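Regulator of G-protein signaling 1 (Homo sapiens, PDB 2BV1) binds G protein alpha subunits and speeds up their GTP hydrolysis, driving them into the inactive GDP-bound form and so damping signalling downstream of G protein-coupled receptors. Local coordinates at residues Q88-A100 with C110-M122. Numbering follows the deposited sequence.
Sequences QINIDFRTRESTA and CFDEAQKVIYTLM
Ile91 and Thr95 pack on Ala114 and Val117 where two helices of the all-helical RGS domain, 93-103 and 112-131, meet; their portions 93-100 and 112-122 run roughly antiparallel at -149°, with axes 9.6 Å apart at closest approach. The apolar part is made mostly by the loop before helix 93-103 against helix 112-131. Ile91 CG2 settles between two residues of helix 112-131, 3.8 Å from Val117 CG1 and as close to Ile118 CD1, while its CD1 reaches the methyl of Ala114. Ile118 CD1 also presses on Ile89 CB at 3.7 Å, the two side chains crossing almost perpendicularly; Ile89 in turn rests on Val81 of helix 69-81. Thr99 CG2 meets the Phe111 ring obliquely, 3.8 Å from CE1. In Thr95, OG1 sits beside the backbone N (chi1 -59°) and CG2 anti to it, which brings this methyl against the backbone of Ala114 and leaves OG1 for the helix start. There Asp92 is the N-cap: Thr95 N donates to OD2, and Thr95 OG1 donates to OD1 on its syn side at 2.7 Å.

No direct hydrogen bond joins the two segments; water bridges them instead. One water donates to Thr99 OG1 and to Cys110 O and accepts from Ala114 N, tying helix 93-103 to the first turn of helix 112-131. Replacing Thr99 with valine would probably cost this water one of its acceptors and weaken the link to Cys110 and Ala114. Thr99 OG1 spends its own proton on Thr95 O at 2.8 Å, approaching from the face of that carbonyl opposite Thr99 N.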
ATOM      1  N   GLN A  88      12.601   0.915   3.127  1.00 49.55           N
ATOM      2  CA  GLN A  88      12.284   2.277   3.637  1.00 48.77           C
ATOM      3  C   GLN A  88      11.398   3.099   2.705  1.00 46.78           C
ATOM      4  O   GLN A  88      11.775   3.431   1.572  1.00 47.62           O
ATOM      5  CB  GLN A  88      13.499   3.114   4.051  1.00 48.42           C
ATOM      6  CG  GLN A  88      13.054   4.255   4.994  1.00 49.39           C
ATOM      7  CD  GLN A  88      14.082   5.349   5.243  1.00 49.91           C
ATOM      8  OE1 GLN A  88      14.103   5.961   6.321  1.00 51.89           O
ATOM      9  NE2 GLN A  88      14.919   5.620   4.255  1.00 52.19           N
ATOM     10  N   ILE A  89      10.227   3.446   3.213  1.00 44.26           N
ATOM     11  CA  ILE A  89       9.236   4.142   2.434  1.00 42.11           C
ATOM     12  C   ILE A  89       9.667   5.605   2.261  1.00 42.14           C
ATOM     13  O   ILE A  89      10.370   6.172   3.121  1.00 39.57           O
ATOM     14  CB  ILE A  89       7.815   4.051   3.071  1.00 41.69           C
ATOM     15  CG1 ILE A  89       7.787   4.692   4.468  1.00 39.88           C
ATOM     16  CG2 ILE A  89       7.330   2.607   3.094  1.00 42.64           C
ATOM     17  CD1 ILE A  89       6.429   4.756   5.095  1.00 40.37           C
ATOM     18  N   ASN A  90       9.253   6.178   1.125  1.00 42.13           N
ATOM     19  CA  ASN A  90       9.637   7.533   0.724  1.00 42.39           C
ATOM     20  C   ASN A  90       8.653   8.565   1.260  1.00 41.27           C
ATOM     21  O   ASN A  90       7.891   9.168   0.500  1.00 43.07           O
ATOM     22  CB  ASN A  90       9.638   7.679  -0.795  1.00 43.36           C
ATOM     23  CG  ASN A  90      10.859   7.144  -1.452  1.00 45.03           C
ATOM     24  OD1 ASN A  90      11.991   7.506  -1.114  1.00 48.52           O
ATOM     25  ND2 ASN A  90      10.633   6.335  -2.491  1.00 49.43           N
ATOM     26  N   ILE A  91       8.632   8.748   2.564  1.00 39.72           N
ATOM     27  CA  ILE A  91       7.900   9.867   3.164  1.00 37.71           C
ATOM     28  C   ILE A  91       8.945  10.906   3.417  1.00 36.52           C
ATOM     29  O   ILE A  91      10.137  10.597   3.400  1.00 34.32           O
ATOM     30  CB  ILE A  91       7.149   9.513   4.456  1.00 37.33           C
ATOM     31  CG1 ILE A  91       8.113   8.978   5.534  1.00 37.64           C
ATOM     32  CG2 ILE A  91       6.056   8.526   4.143  1.00 38.48           C
ATOM     33  CD1 ILE A  91       7.381   8.381   6.782  1.00 37.89           C
ATOM     34  N   ASP A  92       8.493  12.146   3.589  1.00 35.65           N
ATOM     35  CA  ASP A  92       9.381  13.246   3.871  1.00 35.06           C
ATOM     36  C   ASP A  92       9.832  13.147   5.333  1.00 35.47           C
ATOM     37  O   ASP A  92       9.175  12.533   6.187  1.00 35.51           O
ATOM     38  CB  ASP A  92       8.656  14.580   3.629  1.00 34.55           C
ATOM     39  CG  ASP A  92       7.467  14.744   4.566  1.00 33.06           C
ATOM     40  OD1 ASP A  92       6.412  14.115   4.330  1.00 35.58           O
ATOM     41  OD2 ASP A  92       7.627  15.429   5.572  1.00 32.83           O
ATOM     42  N   PHE A  93      10.947  13.799   5.591  1.00 35.51           N
ATOM     43  CA  PHE A  93      11.570  13.903   6.888  1.00 36.65           C
ATOM     44  C   PHE A  93      10.654  14.287   8.058  1.00 36.48           C
ATOM     45  O   PHE A  93      10.780  13.696   9.134  1.00 34.23           O
ATOM     46  CB  PHE A  93      12.734  14.891   6.782  1.00 37.38           C
ATOM     47  CG  PHE A  93      13.420  15.145   8.046  1.00 38.14           C
ATOM     48  CD1 PHE A  93      14.316  14.228   8.548  1.00 40.44           C
ATOM     49  CD2 PHE A  93      13.189  16.320   8.755  1.00 39.14           C
ATOM     50  CE1 PHE A  93      14.962  14.470   9.754  1.00 39.83           C
ATOM     51  CE2 PHE A  93      13.820  16.563   9.952  1.00 39.89           C
ATOM     52  CZ  PHE A  93      14.719  15.643  10.451  1.00 40.63           C
ATOM     53  N   ARG A  94       9.758  15.262   7.849  1.00 36.19           N
ATOM     54  CA  ARG A  94       8.894  15.765   8.936  1.00 36.93           C
ATOM     55  C   ARG A  94       7.815  14.753   9.270  1.00 36.39           C
ATOM     56  O   ARG A  94       7.509  14.541  10.438  1.00 36.26           O
ATOM     57  CB  ARG A  94       8.264  17.153   8.631  1.00 36.64           C
ATOM     58  CG  ARG A  94       9.242  18.288   8.843  1.00 38.26           C
ATOM     59  CD  ARG A  94       8.644  19.663   8.513  1.00 36.92           C
ATOM     60  NE  ARG A  94       9.680  20.694   8.477  1.00 38.22           N
ATOM     61  CZ  ARG A  94       9.542  21.867   7.851  1.00 36.00           C
ATOM     62  NH1 ARG A  94       8.414  22.157   7.202  1.00 32.97           N
ATOM     63  NH2 ARG A  94      10.553  22.718   7.838  1.00 35.35           N
ATOM     64  N   THR A  95       7.251  14.123   8.259  1.00 36.72           N
ATOM     65  CA  THR A  95       6.290  13.045   8.483  1.00 37.16           C
ATOM     66  C   THR A  95       6.935  11.841   9.212  1.00 37.60           C
ATOM     67  O   THR A  95       6.355  11.274  10.162  1.00 35.53           O
ATOM     68  CB  THR A  95       5.688  12.610   7.186  1.00 37.70           C
ATOM     69  OG1 THR A  95       5.062  13.739   6.603  1.00 36.81           O
ATOM     70  CG2 THR A  95       4.656  11.484   7.386  1.00 37.85           C
ATOM     71  N   ARG A  96       8.162  11.517   8.798  1.00 38.18           N
ATOM     72  CA  ARG A  96       8.947  10.471   9.458  1.00 39.11           C
ATOM     73  C   ARG A  96       9.188  10.788  10.930  1.00 39.13           C
ATOM     74  O   ARG A  96       8.891   9.962  11.783  1.00 38.37           O
ATOM     75  CB  ARG A  96      10.267  10.238   8.717  1.00 39.43           C
ATOM     76  CG  ARG A  96      10.938   8.902   9.016  1.00 41.27           C
ATOM     77  CD  ARG A  96      12.226   8.685   8.216  1.00 42.48           C
ATOM     78  NE  ARG A  96      12.093   9.091   6.804  1.00 47.17           N
ATOM     79  CZ  ARG A  96      12.697  10.157   6.245  1.00 49.73           C
ATOM     80  NH1 ARG A  96      13.505  10.970   6.932  1.00 49.65           N
ATOM     81  NH2 ARG A  96      12.498  10.414   4.963  1.00 51.38           N
ATOM     82  N   GLU A  97       9.699  11.994  11.226  1.00 39.30           N
ATOM     83  CA  GLU A  97       9.955  12.416  12.596  1.00 39.71           C
ATOM     84  C   GLU A  97       8.695  12.406  13.471  1.00 39.51           C
ATOM     85  O   GLU A  97       8.737  11.942  14.637  1.00 38.92           O
ATOM     86  CB  GLU A  97      10.608  13.818  12.637  1.00 40.42           C
ATOM     87  CG  GLU A  97      11.976  13.894  11.940  1.00 42.36           C
ATOM     88  CD  GLU A  97      13.171  13.901  12.894  1.00 47.31           C
ATOM     89  OE1 GLU A  97      13.212  14.718  13.860  1.00 46.70           O
ATOM     90  OE2 GLU A  97      14.102  13.098  12.634  1.00 51.03           O
ATOM     91  N   SER A  98       7.584  12.923  12.953  1.00 38.77           N
ATOM     92  CA  SER A  98       6.340  12.871  13.737  1.00 39.79           C
ATOM     93  C   SER A  98       5.798  11.437  13.936  1.00 39.64           C
ATOM     94  O   SER A  98       5.276  11.128  15.014  1.00 39.34           O
ATOM     95  CB  SER A  98       5.253  13.802  13.197  1.00 40.04           C
ATOM     96  OG  SER A  98       4.856  13.434  11.923  1.00 41.80           O
ATOM     97  N   THR A  99       5.932  10.579  12.925  1.00 39.23           N
ATOM     98  CA  THR A  99       5.526   9.173  13.050  1.00 39.30           C
ATOM     99  C   THR A  99       6.362   8.475  14.166  1.00 39.79           C
ATOM    100  O   THR A  99       5.813   7.772  15.024  1.00 38.95           O
ATOM    101  CB  THR A  99       5.648   8.434  11.711  1.00 38.72           C
ATOM    102  OG1 THR A  99       4.770   9.020  10.734  1.00 37.18           O
ATOM    103  CG2 THR A  99       5.296   6.898  11.827  1.00 39.65           C
ATOM    104  N   ALA A 100       7.678   8.706  14.142  1.00 40.02           N
ATOM    105  CA  ALA A 100       8.592   8.154  15.112  1.00 40.59           C
ATOM    106  C   ALA A 100       8.174   8.518  16.546  1.00 41.91           C
ATOM    107  O   ALA A 100       8.279   7.707  17.459  1.00 41.02           O
ATOM    108  CB  ALA A 100       9.981   8.642  14.830  1.00 40.69           C
ATOM    109  N   CYS A 110      -1.984   6.329  14.417  1.00 40.97           N
ATOM    110  CA  CYS A 110      -0.551   6.572  14.396  1.00 40.34           C
ATOM    111  C   CYS A 110       0.047   6.783  12.967  1.00 39.31           C
ATOM    112  O   CYS A 110       0.855   7.701  12.754  1.00 38.23           O
ATOM    113  CB  CYS A 110       0.154   5.398  15.128  1.00 40.33           C
ATOM    114  SG  CYS A 110       1.960   5.359  15.080  1.00 43.47           S
ATOM    115  N   PHE A 111      -0.315   5.900  12.032  1.00 38.37           N
ATOM    116  CA  PHE A 111       0.296   5.851  10.708  1.00 38.51           C
ATOM    117  C   PHE A 111      -0.507   6.558   9.605  1.00 38.40           C
ATOM    118  O   PHE A 111      -0.105   6.480   8.424  1.00 37.44           O
ATOM    119  CB  PHE A 111       0.553   4.380  10.276  1.00 37.81           C
ATOM    120  CG  PHE A 111       1.530   3.679  11.137  1.00 36.94           C
ATOM    121  CD1 PHE A 111       2.886   4.002  11.059  1.00 36.82           C
ATOM    122  CD2 PHE A 111       1.115   2.708  12.047  1.00 37.11           C
ATOM    123  CE1 PHE A 111       3.819   3.383  11.879  1.00 37.57           C
ATOM    124  CE2 PHE A 111       2.024   2.092  12.884  1.00 35.24           C
ATOM    125  CZ  PHE A 111       3.372   2.402  12.801  1.00 36.55           C
ATOM    126  N   ASP A 112      -1.609   7.217   9.985  1.00 38.94           N
ATOM    127  CA  ASP A 112      -2.509   7.914   9.039  1.00 40.24           C
ATOM    128  C   ASP A 112      -1.786   8.937   8.150  1.00 39.66           C
ATOM    129  O   ASP A 112      -2.061   9.031   6.961  1.00 40.07           O
ATOM    130  CB  ASP A 112      -3.609   8.637   9.796  1.00 41.38           C
ATOM    131  CG  ASP A 112      -4.702   7.689  10.307  1.00 44.24           C
ATOM    132  OD1 ASP A 112      -4.613   6.461  10.094  1.00 45.97           O
ATOM    133  OD2 ASP A 112      -5.657   8.210  10.903  1.00 47.52           O
ATOM    134  N   GLU A 113      -0.857   9.687   8.717  1.00 40.36           N
ATOM    135  CA  GLU A 113      -0.142  10.709   7.949  1.00 41.79           C
ATOM    136  C   GLU A 113       0.793  10.056   6.931  1.00 39.03           C
ATOM    137  O   GLU A 113       0.795  10.389   5.740  1.00 37.36           O
ATOM    138  CB  GLU A 113       0.635  11.660   8.868  1.00 41.87           C
ATOM    139  CG  GLU A 113      -0.141  12.868   9.374  1.00 45.93           C
ATOM    140  CD  GLU A 113       0.733  13.823  10.190  1.00 47.29           C
ATOM    141  OE1 GLU A 113       1.973  13.910   9.916  1.00 55.73           O
ATOM    142  OE2 GLU A 113       0.181  14.491  11.107  1.00 53.88           O
ATOM    143  N   ALA A 114       1.591   9.107   7.404  1.00 38.72           N
ATOM    144  CA  ALA A 114       2.518   8.390   6.545  1.00 37.29           C
ATOM    145  C   ALA A 114       1.776   7.584   5.492  1.00 37.59           C
ATOM    146  O   ALA A 114       2.200   7.510   4.326  1.00 38.39           O
ATOM    147  CB  ALA A 114       3.455   7.509   7.356  1.00 37.37           C
ATOM    148  N   GLN A 115       0.622   7.064   5.864  1.00 37.74           N
ATOM    149  CA  GLN A 115      -0.156   6.207   4.963  1.00 37.73           C
ATOM    150  C   GLN A 115      -0.697   7.088   3.807  1.00 37.15           C
ATOM    151  O   GLN A 115      -0.703   6.701   2.659  1.00 35.52           O
ATOM    152  CB  GLN A 115      -1.309   5.567   5.697  1.00 37.12           C
ATOM    153  CG  GLN A 115      -2.059   4.568   4.809  1.00 39.64           C
ATOM    154  CD  GLN A 115      -3.191   3.829   5.502  1.00 37.66           C
ATOM    155  OE1 GLN A 115      -3.661   4.234   6.556  1.00 41.72           O
ATOM    156  NE2 GLN A 115      -3.634   2.723   4.892  1.00 40.56           N
ATOM    157  N   LYS A 116      -1.171   8.271   4.171  1.00 38.24           N
ATOM    158  CA  LYS A 116      -1.677   9.206   3.203  1.00 38.25           C
ATOM    159  C   LYS A 116      -0.618   9.614   2.197  1.00 37.63           C
ATOM    160  O   LYS A 116      -0.873   9.618   1.025  1.00 38.58           O
ATOM    161  CB  LYS A 116      -2.291  10.387   3.899  1.00 38.65           C
ATOM    162  CG  LYS A 116      -3.173  11.218   2.962  1.00 42.38           C
ATOM    163  N   VAL A 117       0.579   9.947   2.652  1.00 37.62           N
ATOM    164  CA  VAL A 117       1.675  10.264   1.766  1.00 37.14           C
ATOM    165  C   VAL A 117       1.898   9.107   0.780  1.00 36.92           C
ATOM    166  O   VAL A 117       2.021   9.301  -0.456  1.00 36.06           O
ATOM    167  CB  VAL A 117       2.991  10.577   2.554  1.00 36.34           C
ATOM    168  CG1 VAL A 117       4.192  10.737   1.602  1.00 36.36           C
ATOM    169  CG2 VAL A 117       2.835  11.816   3.387  1.00 37.83           C
ATOM    170  N   ILE A 118       2.006   7.899   1.309  1.00 37.15           N
ATOM    171  CA  ILE A 118       2.310   6.741   0.467  1.00 37.53           C
ATOM    172  C   ILE A 118       1.148   6.452  -0.487  1.00 37.22           C
ATOM    173  O   ILE A 118       1.377   6.124  -1.615  1.00 38.45           O
ATOM    174  CB  ILE A 118       2.627   5.451   1.310  1.00 38.04           C
ATOM    175  CG1 ILE A 118       3.904   5.622   2.143  1.00 37.40           C
ATOM    176  CG2 ILE A 118       2.660   4.222   0.430  1.00 37.32           C
ATOM    177  CD1 ILE A 118       5.167   6.053   1.390  1.00 38.49           C
ATOM    178  N   TYR A 119      -0.082   6.600  -0.050  1.00 37.87           N
ATOM    179  CA  TYR A 119      -1.214   6.437  -0.962  1.00 37.83           C
ATOM    180  C   TYR A 119      -1.116   7.393  -2.134  1.00 38.24           C
ATOM    181  O   TYR A 119      -1.298   7.021  -3.282  1.00 37.18           O
ATOM    182  CB  TYR A 119      -2.494   6.705  -0.215  1.00 39.05           C
ATOM    183  CG  TYR A 119      -3.706   6.398  -1.023  1.00 41.14           C
ATOM    184  CD1 TYR A 119      -4.214   5.118  -1.038  1.00 43.36           C
ATOM    185  CD2 TYR A 119      -4.347   7.385  -1.798  1.00 41.54           C
ATOM    186  CE1 TYR A 119      -5.330   4.810  -1.740  1.00 42.73           C
ATOM    187  CE2 TYR A 119      -5.495   7.072  -2.540  1.00 44.29           C
ATOM    188  CZ  TYR A 119      -5.959   5.755  -2.493  1.00 45.73           C
ATOM    189  OH  TYR A 119      -7.064   5.341  -3.163  1.00 46.23           O
ATOM    190  N   THR A 120      -0.793   8.659  -1.835  1.00 38.40           N
ATOM    191  CA  THR A 120      -0.610   9.646  -2.895  1.00 37.50           C
ATOM    192  C   THR A 120       0.523   9.297  -3.840  1.00 37.53           C
ATOM    193  O   THR A 120       0.396   9.446  -5.090  1.00 36.00           O
ATOM    194  CB  THR A 120      -0.401  11.030  -2.263  1.00 37.62           C
ATOM    195  OG1 THR A 120      -1.499  11.287  -1.384  1.00 36.54           O
ATOM    196  CG2 THR A 120      -0.240  12.165  -3.322  1.00 37.85           C
ATOM    197  N   LEU A 121       1.644   8.848  -3.282  1.00 37.27           N
ATOM    198  CA  LEU A 121       2.768   8.473  -4.112  1.00 39.53           C
ATOM    199  C   LEU A 121       2.382   7.384  -5.134  1.00 39.28           C
ATOM    200  O   LEU A 121       2.809   7.410  -6.317  1.00 39.05           O
ATOM    201  CB  LEU A 121       3.963   7.989  -3.287  1.00 40.46           C
ATOM    202  CG  LEU A 121       4.972   8.915  -2.612  1.00 44.14           C
ATOM    203  CD1 LEU A 121       6.174   8.050  -2.183  1.00 47.30           C
ATOM    204  CD2 LEU A 121       5.442  10.092  -3.470  1.00 45.44           C
ATOM    205  N   MET A 122       1.630   6.414  -4.654  1.00 39.53           N
ATOM    206  CA  MET A 122       1.080   5.355  -5.527  1.00 40.61           C
ATOM    207  C   MET A 122       0.065   5.958  -6.537  1.00 39.69           C
ATOM    208  O   MET A 122       0.149   5.754  -7.716  1.00 40.38           O
ATOM    209  CB  MET A 122       0.419   4.275  -4.669  1.00 39.42           C
ATOM    210  CG  MET A 122       1.414   3.397  -3.896  1.00 42.90           C
ATOM    211  SD  MET A 122       0.724   1.868  -3.145  1.00 41.36           S
ATOM    212  CE  MET A 122      -0.488   2.486  -2.045  1.00 40.89           C
TER
HETATM  213  O   HOH W   1       2.908  11.640  11.790  1.00 55.87           O
HETATM  214  O   HOH W   2       2.144   8.787  10.437  1.00 32.17           O